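Local coordinates for protein thermospermine synthase (Medicago truncatula, PDB 6BQ6) that probably transfers an aminopropyl group from decarboxylated S-adenosylmethionine to spermidine, giving the tetraamine thermospermine and methylthioadenosine, at residues H99-G110 / E173-L182; I125-E135 / R156-E167. One frame throughout, in Å; residues are numbered along the deposited sequence. Where two conformers were deposited one is given.

Contact 1 of 2, residues H99-G110 / E173-L182; sequences HPMPKNVFIMGG and EKYDVIVGDL. With TER (N-(3-amino-propyl)-N-(5-aminopropyl)-1,4-diaminobutane), chain F.
The carboxylate of D176 fastens the start of one strand to the start of its parallel neighbour. Its OD2 takes two backbone N-H groups that arrive from opposite faces of the carboxylate plane: K103 N at 2.8 Å, from above that plane, and N104 N on the anti side. CG stands beside D176's own backbone N (chi1 -61°), which carries the oxygens back toward the backbone N-H groups of K103 and N104. A water joins OD1 to H99 NE2, the imidazole crossing D176 at about a right angle with NE2 3.6 Å from D176 CB.

Further on, parallel bridges pair V105 with V177 through to G109 with D181. On one face of the sheet I107 CG2 meets V179 CB at 4.5 Å. On the other, F106 CB sits squarely over the Y175 ring, 3.6 Å from its centroid, a CH-pi contact. F106 extends away from its backbone N (chi1 -173°), and this leads the ring past the phenol, with CD2 3.6 Å from Y175 OH and the two planes 53° apart. M108 bends at its thioether, bringing CE to 4.0 Å from L182 CD1.

At the far end G110 N donates to D181 O at 3.1 Å. D181, the predicted proton acceptor, has OD1 hydrogen-bonded to Y87 OH and OD2 to T115 OG1, so its carboxylate is fixed in rotation beside thermospermine. The side-chain chemistry is thus polar at both ends and largely apolar between: one aspartate ties down the strand entrance, while the other, at the strand exit, is presented to the polyamine.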
loop_
_atom_site.group_PDB
_atom_site.type_symbol
_atom_site.label_atom_id
_atom_site.label_comp_id
_atom_site.label_asym_id
_atom_site.label_seq_id
_atom_site.Cartn_x
_atom_site.Cartn_y
_atom_site.Cartn_z
ATOM N N HIS B 99 40.549 12.432 -16.517
ATOM C CA HIS B 99 41.004 13.571 -17.296
ATOM C C HIS B 99 42.347 14.079 -16.769
ATOM O O HIS B 99 42.593 14.074 -15.552
ATOM C CB HIS B 99 39.973 14.679 -17.199
ATOM C CG HIS B 99 40.115 15.668 -18.297
ATOM N ND1 HIS B 99 41.050 16.671 -18.249
ATOM C CD2 HIS B 99 39.506 15.766 -19.502
ATOM C CE1 HIS B 99 41.005 17.367 -19.370
ATOM N NE2 HIS B 99 40.086 16.832 -20.160
ATOM N N PRO B 100 43.247 14.524 -17.667
ATOM C CA PRO B 100 44.564 14.948 -17.166
ATOM C C PRO B 100 44.548 16.233 -16.332
ATOM O O PRO B 100 45.314 16.364 -15.369
ATOM C CB PRO B 100 45.400 15.071 -18.457
ATOM C CG PRO B 100 44.420 15.267 -19.545
ATOM C CD PRO B 100 43.234 14.416 -19.130
ATOM N N MET B 101 43.662 17.154 -16.672
ATOM C CA MET B 101 43.528 18.433 -15.981
ATOM C C MET B 101 42.210 19.120 -16.380
ATOM O O MET B 101 42.149 19.941 -17.283
ATOM C CB MET B 101 44.746 19.324 -16.313
ATOM C CG MET B 101 44.803 20.589 -15.453
ATOM S SD MET B 101 46.157 21.606 -16.040
ATOM C CE MET B 101 45.560 22.119 -17.648
ATOM N N PRO B 102 41.111 18.740 -15.716
ATOM C CA PRO B 102 39.791 19.243 -16.137
ATOM C C PRO B 102 39.511 20.590 -15.505
ATOM O O PRO B 102 39.504 20.683 -14.307
ATOM C CB PRO B 102 38.826 18.152 -15.626
ATOM C CG PRO B 102 39.553 17.542 -14.477
ATOM C CD PRO B 102 41.018 17.601 -14.791
ATOM N N LYS B 103 39.269 21.603 -16.337
ATOM C CA LYS B 103 39.053 22.993 -15.933
ATOM C C LYS B 103 37.634 23.496 -16.115
ATOM O O LYS B 103 37.145 24.306 -15.344
ATOM C CB LYS B 103 39.965 23.903 -16.776
ATOM C CG LYS B 103 41.452 23.621 -16.617
ATOM C CD LYS B 103 42.036 24.501 -15.517
ATOM C CE LYS B 103 43.243 23.865 -14.837
ATOM N NZ LYS B 103 43.355 24.281 -13.423
ATOM N N ASN B 104 36.968 23.047 -17.178
ATOM C CA ASN B 104 35.706 23.617 -17.582
ATOM C C ASN B 104 34.718 22.476 -17.833
ATOM O O ASN B 104 34.971 21.626 -18.697
ATOM C CB ASN B 104 35.907 24.457 -18.827
ATOM C CG ASN B 104 36.690 25.744 -18.539
ATOM O OD1 ASN B 104 37.934 25.796 -18.654
ATOM N ND2 ASN B 104 35.987 26.768 -18.124
ATOM N N VAL B 105 33.632 22.462 -17.053
ATOM C CA VAL B 105 32.622 21.415 -17.160
ATOM C C VAL B 105 31.208 21.943 -17.326
ATOM O O VAL B 105 30.819 22.935 -16.729
ATOM C CB VAL B 105 32.650 20.484 -15.940
ATOM C CG1 VAL B 105 32.346 21.258 -14.677
ATOM C CG2 VAL B 105 31.636 19.361 -16.072
ATOM N N PHE B 106 30.436 21.243 -18.143
ATOM C CA PHE B 106 29.043 21.569 -18.426
ATOM C C PHE B 106 28.160 20.429 -17.911
ATOM O O PHE B 106 28.437 19.279 -18.217
ATOM C CB PHE B 106 28.875 21.696 -19.939
ATOM C CG PHE B 106 27.535 22.182 -20.377
ATOM C CD1 PHE B 106 26.531 21.302 -20.639
ATOM C CD2 PHE B 106 27.330 23.534 -20.652
ATOM C CE1 PHE B 106 25.282 21.736 -21.052
ATOM C CE2 PHE B 106 26.091 23.995 -21.111
ATOM C CZ PHE B 106 25.073 23.100 -21.331
ATOM N N ILE B 107 27.168 20.776 -17.108
ATOM C CA ILE B 107 26.193 19.793 -16.623
ATOM C C ILE B 107 24.895 19.913 -17.431
ATOM O O ILE B 107 24.272 20.985 -17.425
ATOM C CB ILE B 107 25.826 19.972 -15.164
ATOM C CG1 ILE B 107 27.072 20.042 -14.250
ATOM C CG2 ILE B 107 24.946 18.785 -14.751
ATOM C CD1 ILE B 107 26.795 20.650 -12.885
ATOM N N MET B 108 24.455 18.834 -18.117
ATOM C CA MET B 108 23.121 18.770 -18.650
ATOM C C MET B 108 22.196 18.304 -17.561
ATOM O O MET B 108 22.269 17.128 -17.162
ATOM C CB MET B 108 23.055 17.803 -19.847
ATOM C CG MET B 108 24.180 17.996 -20.834
ATOM S SD MET B 108 23.808 17.097 -22.349
ATOM C CE MET B 108 23.800 15.400 -21.812
ATOM N N GLY B 109 21.363 19.202 -17.051
ATOM C CA GLY B 109 20.434 18.907 -15.950
ATOM C C GLY B 109 21.082 19.253 -14.647
ATOM O O GLY B 109 21.574 20.339 -14.455
ATOM N N GLY B 110 21.111 18.297 -13.748
ATOM C CA GLY B 110 21.543 18.521 -12.379
ATOM C C GLY B 110 20.379 19.100 -11.584
ATOM O O GLY B 110 19.398 18.358 -11.210
ATOM N N GLU B 173 31.818 27.588 -27.022
ATOM C CA GLU B 173 32.626 27.153 -25.897
ATOM C C GLU B 173 32.641 25.621 -25.810
ATOM O O GLU B 173 31.617 24.972 -26.009
ATOM C CB GLU B 173 32.119 27.698 -24.580
ATOM C CG GLU B 173 32.982 27.176 -23.419
ATOM C CD GLU B 173 33.052 28.077 -22.194
ATOM O OE1 GLU B 173 32.496 29.196 -22.242
ATOM O OE2 GLU B 173 33.679 27.629 -21.180
ATOM N N LYS B 174 33.818 25.095 -25.519
ATOM C CA LYS B 174 34.016 23.673 -25.372
ATOM C C LYS B 174 34.409 23.377 -23.941
ATOM O O LYS B 174 34.838 24.249 -23.197
ATOM C CB LYS B 174 35.071 23.174 -26.336
ATOM C CG LYS B 174 34.772 23.514 -27.813
ATOM C CD LYS B 174 35.638 22.648 -28.716
ATOM C CE LYS B 174 35.380 22.941 -30.172
ATOM N NZ LYS B 174 36.171 24.113 -30.532
ATOM N N TYR B 175 34.266 22.112 -23.555
ATOM C CA TYR B 175 34.426 21.718 -22.172
ATOM C C TYR B 175 35.308 20.497 -22.066
ATOM O O TYR B 175 35.286 19.595 -22.953
ATOM C CB TYR B 175 33.021 21.349 -21.590
ATOM C CG TYR B 175 32.149 22.550 -21.555
ATOM C CD1 TYR B 175 32.242 23.441 -20.503
ATOM C CD2 TYR B 175 31.292 22.843 -22.604
ATOM C CE1 TYR B 175 31.463 24.584 -20.451
ATOM C CE2 TYR B 175 30.541 24.013 -22.578
ATOM C CZ TYR B 175 30.638 24.859 -21.499
ATOM O OH TYR B 175 29.861 26.004 -21.493
ATOM N N ASP B 176 36.043 20.417 -20.948
ATOM C CA ASP B 176 36.834 19.228 -20.626
ATOM C C ASP B 176 35.997 18.028 -20.260
ATOM O O ASP B 176 36.328 16.902 -20.632
ATOM C CB ASP B 176 37.819 19.557 -19.497
ATOM C CG ASP B 176 38.801 20.653 -19.901
ATOM O OD1 ASP B 176 39.441 20.486 -20.954
ATOM O OD2 ASP B 176 38.927 21.644 -19.158
ATOM N N VAL B 177 34.907 18.256 -19.534
ATOM C CA VAL B 177 33.987 17.148 -19.201
ATOM C C VAL B 177 32.580 17.700 -19.405
ATOM O O VAL B 177 32.325 18.870 -19.117
ATOM C CB VAL B 177 34.166 16.641 -17.729
ATOM C CG1 VAL B 177 33.217 15.511 -17.415
ATOM C CG2 VAL B 177 35.573 16.154 -17.470
ATOM N N ILE B 178 31.684 16.870 -19.947
ATOM C CA ILE B 178 30.250 17.192 -19.975
ATOM C C ILE B 178 29.568 16.037 -19.233
ATOM O O ILE B 178 29.867 14.827 -19.433
ATOM C CB ILE B 178 29.722 17.318 -21.419
ATOM C CG1 ILE B 178 30.370 18.532 -22.072
ATOM C CG2 ILE B 178 28.205 17.502 -21.430
ATOM C CD1 ILE B 178 30.133 18.635 -23.560
ATOM N N VAL B 179 28.652 16.422 -18.363
ATOM C CA VAL B 179 28.002 15.522 -17.415
ATOM C C VAL B 179 26.500 15.471 -17.737
ATOM O O VAL B 179 25.816 16.511 -17.696
ATOM C CB VAL B 179 28.194 15.986 -15.977
ATOM C CG1 VAL B 179 27.453 15.012 -15.014
ATOM C CG2 VAL B 179 29.689 16.058 -15.627
ATOM N N GLY B 180 25.989 14.296 -18.080
ATOM C CA GLY B 180 24.565 14.072 -18.237
ATOM C C GLY B 180 23.949 13.675 -16.909
ATOM O O GLY B 180 24.162 12.555 -16.446
ATOM N N ASP B 181 23.152 14.574 -16.341
ATOM C CA ASP B 181 22.432 14.309 -15.118
ATOM C C ASP B 181 20.945 14.601 -15.370
ATOM O O ASP B 181 20.347 15.395 -14.699
ATOM C CB ASP B 181 22.992 15.150 -14.011
ATOM C CG ASP B 181 22.553 14.707 -12.637
ATOM O OD1 ASP B 181 21.930 13.660 -12.488
ATOM O OD2 ASP B 181 22.816 15.468 -11.697
ATOM N N LEU B 182 20.382 13.878 -16.339
ATOM C CA LEU B 182 19.008 14.035 -16.768
ATOM C C LEU B 182 18.171 12.843 -16.376
ATOM O O LEU B 182 18.701 11.781 -15.986
ATOM C CB LEU B 182 18.948 14.145 -18.292
ATOM C CG LEU B 182 19.808 15.260 -18.850
ATOM C CD1 LEU B 182 20.128 14.914 -20.306
ATOM C CD2 LEU B 182 19.117 16.596 -18.751
HETATM N N1 TER F . 16.431 15.755 -13.281
HETATM C C2 TER F . 17.652 15.625 -12.514
HETATM C C3 TER F . 18.344 14.311 -12.861
HETATM C C4 TER F . 17.607 13.093 -12.369
HETATM N N5 TER F . 18.429 11.911 -12.491
HETATM C C6 TER F . 18.656 11.061 -11.344
HETATM C C7 TER F . 18.743 9.598 -11.750
HETATM C C8 TER F . 18.412 8.733 -10.548
HETATM N N9 TER F . 16.994 8.474 -10.417
HETATM C C10 TER F . 16.547 7.686 -9.298
HETATM C C11 TER F . 15.281 6.896 -9.543
HETATM C C12 TER F . 15.142 5.879 -8.409
HETATM C C13 TER F . 13.758 5.253 -8.327
HETATM N N14 TER F . 13.217 4.985 -9.648
HETATM O O HOH W 1 39.485 18.148 -22.411
HETATM O O HOH W 2 39.397 24.084 -20.331
#

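Contact 2 of 2, residues I125-E135 / R156-E167; sequences IDKVVMCDIDE and RLEVVINDAKAE
R156 reaches across to the carbonyl oxygens of I125 and D126, just before strand 127-132. Its CB lies 3.5 Å from D126 O, and CG comes closer to the same oxygen, at 3.3 Å. CD then moves on to I125 O, which NE and CZ pass at 4.0 and 3.8 Å. A bend at chi3 (-69°) turns the guanidinium so that NH1 donates to I125 O at 2.9 Å, nearly straight at 168°. That oxygen lies in the guanidinium plane, although NH1 stands above the carbonyl plane. NH2 salt-bridges D154. Replacing this arginine by alanine is likely to leave I125 O without this donor and the D154 carboxylate without its charged mate.

Parallel bridges then pair V128 with L157 through to C131 with V160. L157 CD1 packs on V128 CG1 at 3.8 Å, and C131 SG meets E167 CB at 3.7 Å, tying the strand to the helix that follows its partner. D132 OD1 accepts from D134 N in an Asx turn, and D163 caps that helix through OD2 and A166 N. Adenosine, absent here, binds at D132, D163 and A164, so adjacent strands bring their C-terminal ends to one nucleoside site, as in Rossmann-like folds.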
loop_
_atom_site.group_PDB
_atom_site.type_symbol
_atom_site.label_atom_id
_atom_site.label_comp_id
_atom_site.label_asym_id
_atom_site.label_seq_id
_atom_site.Cartn_x
_atom_site.Cartn_y
_atom_site.Cartn_z
ATOM N N ILE B 125 39.272 22.654 -11.242
ATOM C CA ILE B 125 38.114 23.245 -11.863
ATOM C C ILE B 125 38.122 24.755 -11.696
ATOM O O ILE B 125 38.244 25.265 -10.580
ATOM C CB ILE B 125 36.789 22.627 -11.284
ATOM C CG1 ILE B 125 36.650 21.152 -11.743
ATOM C CG2 ILE B 125 35.557 23.441 -11.622
ATOM C CD1 ILE B 125 36.313 20.999 -13.195
ATOM N N ASP B 126 37.930 25.436 -12.812
ATOM C CA ASP B 126 37.759 26.901 -12.884
ATOM C C ASP B 126 36.310 27.347 -13.173
ATOM O O ASP B 126 35.903 28.446 -12.761
ATOM C CB ASP B 126 38.680 27.454 -13.977
ATOM C CG ASP B 126 40.158 27.310 -13.644
ATOM O OD1 ASP B 126 40.550 27.272 -12.431
ATOM O OD2 ASP B 126 40.967 27.300 -14.596
ATOM N N LYS B 127 35.547 26.539 -13.919
ATOM C CA LYS B 127 34.161 26.896 -14.244
ATOM C C LYS B 127 33.307 25.670 -14.349
ATOM O O LYS B 127 33.715 24.660 -14.960
ATOM C CB LYS B 127 34.071 27.646 -15.543
ATOM C CG LYS B 127 32.689 28.238 -15.804
ATOM C CD LYS B 127 32.711 29.235 -16.952
ATOM C CE LYS B 127 32.362 28.544 -18.263
ATOM N NZ LYS B 127 31.827 29.494 -19.255
ATOM N N VAL B 128 32.135 25.758 -13.766
ATOM C CA VAL B 128 31.033 24.763 -13.934
ATOM C C VAL B 128 29.781 25.506 -14.417
ATOM O O VAL B 128 29.351 26.521 -13.846
ATOM C CB VAL B 128 30.680 24.042 -12.629
ATOM C CG1 VAL B 128 29.493 23.095 -12.803
ATOM C CG2 VAL B 128 31.864 23.299 -12.013
ATOM N N VAL B 129 29.221 25.034 -15.506
ATOM C CA VAL B 129 27.945 25.502 -15.986
ATOM C C VAL B 129 26.901 24.448 -15.733
ATOM O O VAL B 129 27.093 23.326 -16.196
ATOM C CB VAL B 129 27.987 25.779 -17.508
ATOM C CG1 VAL B 129 26.629 26.295 -17.986
ATOM C CG2 VAL B 129 29.051 26.781 -17.842
ATOM N N MET B 130 25.809 24.798 -15.047
ATOM C CA MET B 130 24.702 23.892 -14.749
ATOM C C MET B 130 23.572 24.353 -15.630
ATOM O O MET B 130 23.113 25.496 -15.467
ATOM C CB MET B 130 24.273 23.945 -13.299
ATOM C CG MET B 130 23.118 23.001 -12.930
ATOM S SD MET B 130 22.182 23.555 -11.470
ATOM C CE MET B 130 23.553 23.771 -10.379
ATOM N N CYS B 131 23.186 23.505 -16.588
ATOM C CA CYS B 131 22.144 23.836 -17.535
ATOM C C CYS B 131 20.884 22.951 -17.374
ATOM O O CYS B 131 20.876 21.787 -17.763
ATOM C CB CYS B 131 22.700 23.797 -18.951
ATOM S SG CYS B 131 21.509 24.280 -20.235
ATOM N N ASP B 132 19.861 23.516 -16.731
ATOM C CA ASP B 132 18.653 22.775 -16.325
ATOM C C ASP B 132 17.479 23.508 -16.888
ATOM O O ASP B 132 17.490 24.726 -16.946
ATOM C CB ASP B 132 18.542 22.666 -14.788
ATOM C CG ASP B 132 17.537 21.586 -14.323
ATOM O OD1 ASP B 132 16.278 21.729 -14.459
ATOM O OD2 ASP B 132 18.010 20.540 -13.818
ATOM N N ILE B 133 16.468 22.760 -17.288
ATOM C CA ILE B 133 15.337 23.367 -17.941
ATOM C C ILE B 133 14.350 23.962 -16.932
ATOM O O ILE B 133 13.585 24.818 -17.294
ATOM C CB ILE B 133 14.679 22.386 -18.904
ATOM C CG1 ILE B 133 13.961 23.167 -19.990
ATOM C CG2 ILE B 133 13.802 21.373 -18.161
ATOM C CD1 ILE B 133 13.806 22.412 -21.290
ATOM N N ASP B 134 14.384 23.518 -15.677
ATOM C CA ASP B 134 13.339 23.856 -14.701
ATOM C C ASP B 134 13.916 24.715 -13.622
ATOM O O ASP B 134 14.465 24.238 -12.646
ATOM C CB ASP B 134 12.678 22.591 -14.124
ATOM C CG ASP B 134 11.407 22.893 -13.345
ATOM O OD1 ASP B 134 11.127 24.081 -13.065
ATOM O OD2 ASP B 134 10.646 21.951 -13.090
ATOM N N GLU B 135 13.771 26.030 -13.797
ATOM C CA GLU B 135 14.282 26.964 -12.825
ATOM C C GLU B 135 13.666 26.769 -11.448
ATOM O O GLU B 135 14.297 27.045 -10.425
ATOM C CB GLU B 135 14.016 28.393 -13.313
ATOM C CG GLU B 135 14.679 29.453 -12.453
ATOM C CD GLU B 135 14.640 30.820 -13.119
ATOM O OE1 GLU B 135 13.659 31.068 -13.855
ATOM O OE2 GLU B 135 15.581 31.630 -12.905
ATOM N N ARG B 156 32.650 29.950 -9.132
ATOM C CA ARG B 156 32.951 29.178 -10.320
ATOM C C ARG B 156 31.707 28.623 -10.987
ATOM O O ARG B 156 31.809 28.153 -12.114
ATOM C CB ARG B 156 33.907 28.063 -9.966
ATOM C CG ARG B 156 35.304 28.534 -9.562
ATOM C CD ARG B 156 36.160 27.342 -9.196
ATOM N NE ARG B 156 35.689 26.745 -7.948
ATOM C CZ ARG B 156 36.011 25.547 -7.491
ATOM N NH1 ARG B 156 36.850 24.759 -8.124
ATOM N NH2 ARG B 156 35.499 25.137 -6.357
ATOM N N LEU B 157 30.568 28.660 -10.295
ATOM C CA LEU B 157 29.302 28.099 -10.811
ATOM C C LEU B 157 28.460 29.119 -11.567
ATOM O O LEU B 157 28.225 30.224 -11.078
ATOM C CB LEU B 157 28.483 27.507 -9.672
ATOM C CG LEU B 157 27.148 26.831 -10.036
ATOM C CD1 LEU B 157 27.373 25.682 -10.997
ATOM C CD2 LEU B 157 26.463 26.391 -8.770
ATOM N N GLU B 158 28.050 28.751 -12.780
ATOM C CA GLU B 158 27.062 29.506 -13.543
ATOM C C GLU B 158 25.833 28.606 -13.772
ATOM O O GLU B 158 25.974 27.496 -14.287
ATOM C CB GLU B 158 27.619 29.924 -14.893
ATOM C CG GLU B 158 26.601 30.762 -15.700
ATOM C CD GLU B 158 27.064 31.264 -17.053
ATOM O OE1 GLU B 158 28.253 31.068 -17.407
ATOM O OE2 GLU B 158 26.212 31.878 -17.765
ATOM N N VAL B 159 24.643 29.105 -13.412
ATOM C CA VAL B 159 23.391 28.416 -13.655
ATOM C C VAL B 159 22.772 29.040 -14.911
ATOM O O VAL B 159 22.634 30.256 -15.022
ATOM C CB VAL B 159 22.460 28.541 -12.429
ATOM C CG1 VAL B 159 21.103 27.913 -12.735
ATOM C CG2 VAL B 159 23.093 27.930 -11.204
ATOM N N VAL B 160 22.439 28.194 -15.877
ATOM C CA VAL B 160 21.759 28.594 -17.094
ATOM C C VAL B 160 20.462 27.829 -17.144
ATOM O O VAL B 160 20.446 26.620 -16.912
ATOM C CB VAL B 160 22.584 28.290 -18.348
ATOM C CG1 VAL B 160 21.771 28.553 -19.611
ATOM C CG2 VAL B 160 23.855 29.124 -18.381
ATOM N N ILE B 161 19.369 28.529 -17.403
ATOM C CA ILE B 161 18.068 27.894 -17.556
ATOM C C ILE B 161 17.784 27.749 -19.039
ATOM O O ILE B 161 17.465 28.715 -19.723
ATOM C CB ILE B 161 16.942 28.686 -16.855
ATOM C CG1 ILE B 161 17.305 28.936 -15.359
ATOM C CG2 ILE B 161 15.636 27.895 -16.997
ATOM C CD1 ILE B 161 17.559 27.687 -14.529
ATOM N N ASN B 162 17.935 26.525 -19.545
ATOM C CA ASN B 162 17.777 26.245 -20.967
ATOM C C ASN B 162 17.746 24.769 -21.181
ATOM O O ASN B 162 18.110 23.961 -20.293
ATOM C CB ASN B 162 18.907 26.935 -21.795
ATOM C CG ASN B 162 18.533 27.226 -23.257
ATOM O OD1 ASN B 162 17.380 27.054 -23.675
ATOM N ND2 ASN B 162 19.524 27.660 -24.049
ATOM N N ASP B 163 17.255 24.416 -22.357
ATOM C CA ASP B 163 17.439 23.098 -22.939
ATOM C C ASP B 163 18.929 22.935 -23.223
ATOM O O ASP B 163 19.509 23.802 -23.845
ATOM C CB ASP B 163 16.696 23.053 -24.262
ATOM C CG ASP B 163 16.877 21.750 -24.964
ATOM O OD1 ASP B 163 16.211 20.782 -24.574
ATOM O OD2 ASP B 163 17.681 21.676 -25.906
ATOM N N ALA B 164 19.535 21.841 -22.773
ATOM C CA ALA B 164 20.980 21.641 -22.934
ATOM C C ALA B 164 21.409 21.551 -24.410
ATOM O O ALA B 164 22.499 22.006 -24.746
ATOM C CB ALA B 164 21.448 20.408 -22.156
ATOM N N LYS B 165 20.576 20.982 -25.301
ATOM C CA LYS B 165 20.938 20.922 -26.726
ATOM C C LYS B 165 21.012 22.296 -27.306
ATOM O O LYS B 165 21.962 22.622 -28.024
ATOM C CB LYS B 165 19.958 20.040 -27.562
ATOM C CG LYS B 165 20.262 20.018 -29.050
ATOM C CD LYS B 165 19.262 19.129 -29.799
ATOM C CE LYS B 165 19.110 19.508 -31.270
ATOM N NZ LYS B 165 20.143 18.856 -32.096
ATOM N N ALA B 166 20.005 23.112 -27.033
ATOM C CA ALA B 166 20.006 24.498 -27.494
ATOM C C ALA B 166 21.172 25.276 -26.957
ATOM O O ALA B 166 21.817 26.033 -27.704
ATOM C CB ALA B 166 18.708 25.178 -27.067
ATOM N N GLU B 167 21.446 25.102 -25.659
ATOM C CA GLU B 167 22.567 25.819 -25.030
ATOM C C GLU B 167 23.918 25.471 -25.635
ATOM O O GLU B 167 24.678 26.368 -26.018
ATOM C CB GLU B 167 22.598 25.559 -23.533
ATOM C CG GLU B 167 23.563 26.404 -22.762
ATOM C CD GLU B 167 23.257 27.897 -22.794
ATOM O OE1 GLU B 167 22.099 28.260 -23.084
ATOM O OE2 GLU B 167 24.177 28.694 -22.448
HETATM O O HOH W 3 19.101 21.187 -19.657
#

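Overall arrangement
Contacts 1 and 2 are neighbouring parts of one mixed sheet, their centres about 10 Å apart. Across it the order is 157-161, 127-132, 104-107, 175-181, all parallel, with 157-161 outermost within the chain. The two inner strands join the contacts, I107 N lying 2.7 Å from V129 O, a probable hydrogen bond. Along the chain 104-107 comes first, then both strands of contact 2, and 175-181 last, so the chain builds outward to the edge before crossing back to the far side of its first strand. This Rossmann-like order sets the adenosine-binding residues of contact 2 beside the polyamine-binding end of contact 1, consistent with transfer of an aminopropyl group between neighbouring sites.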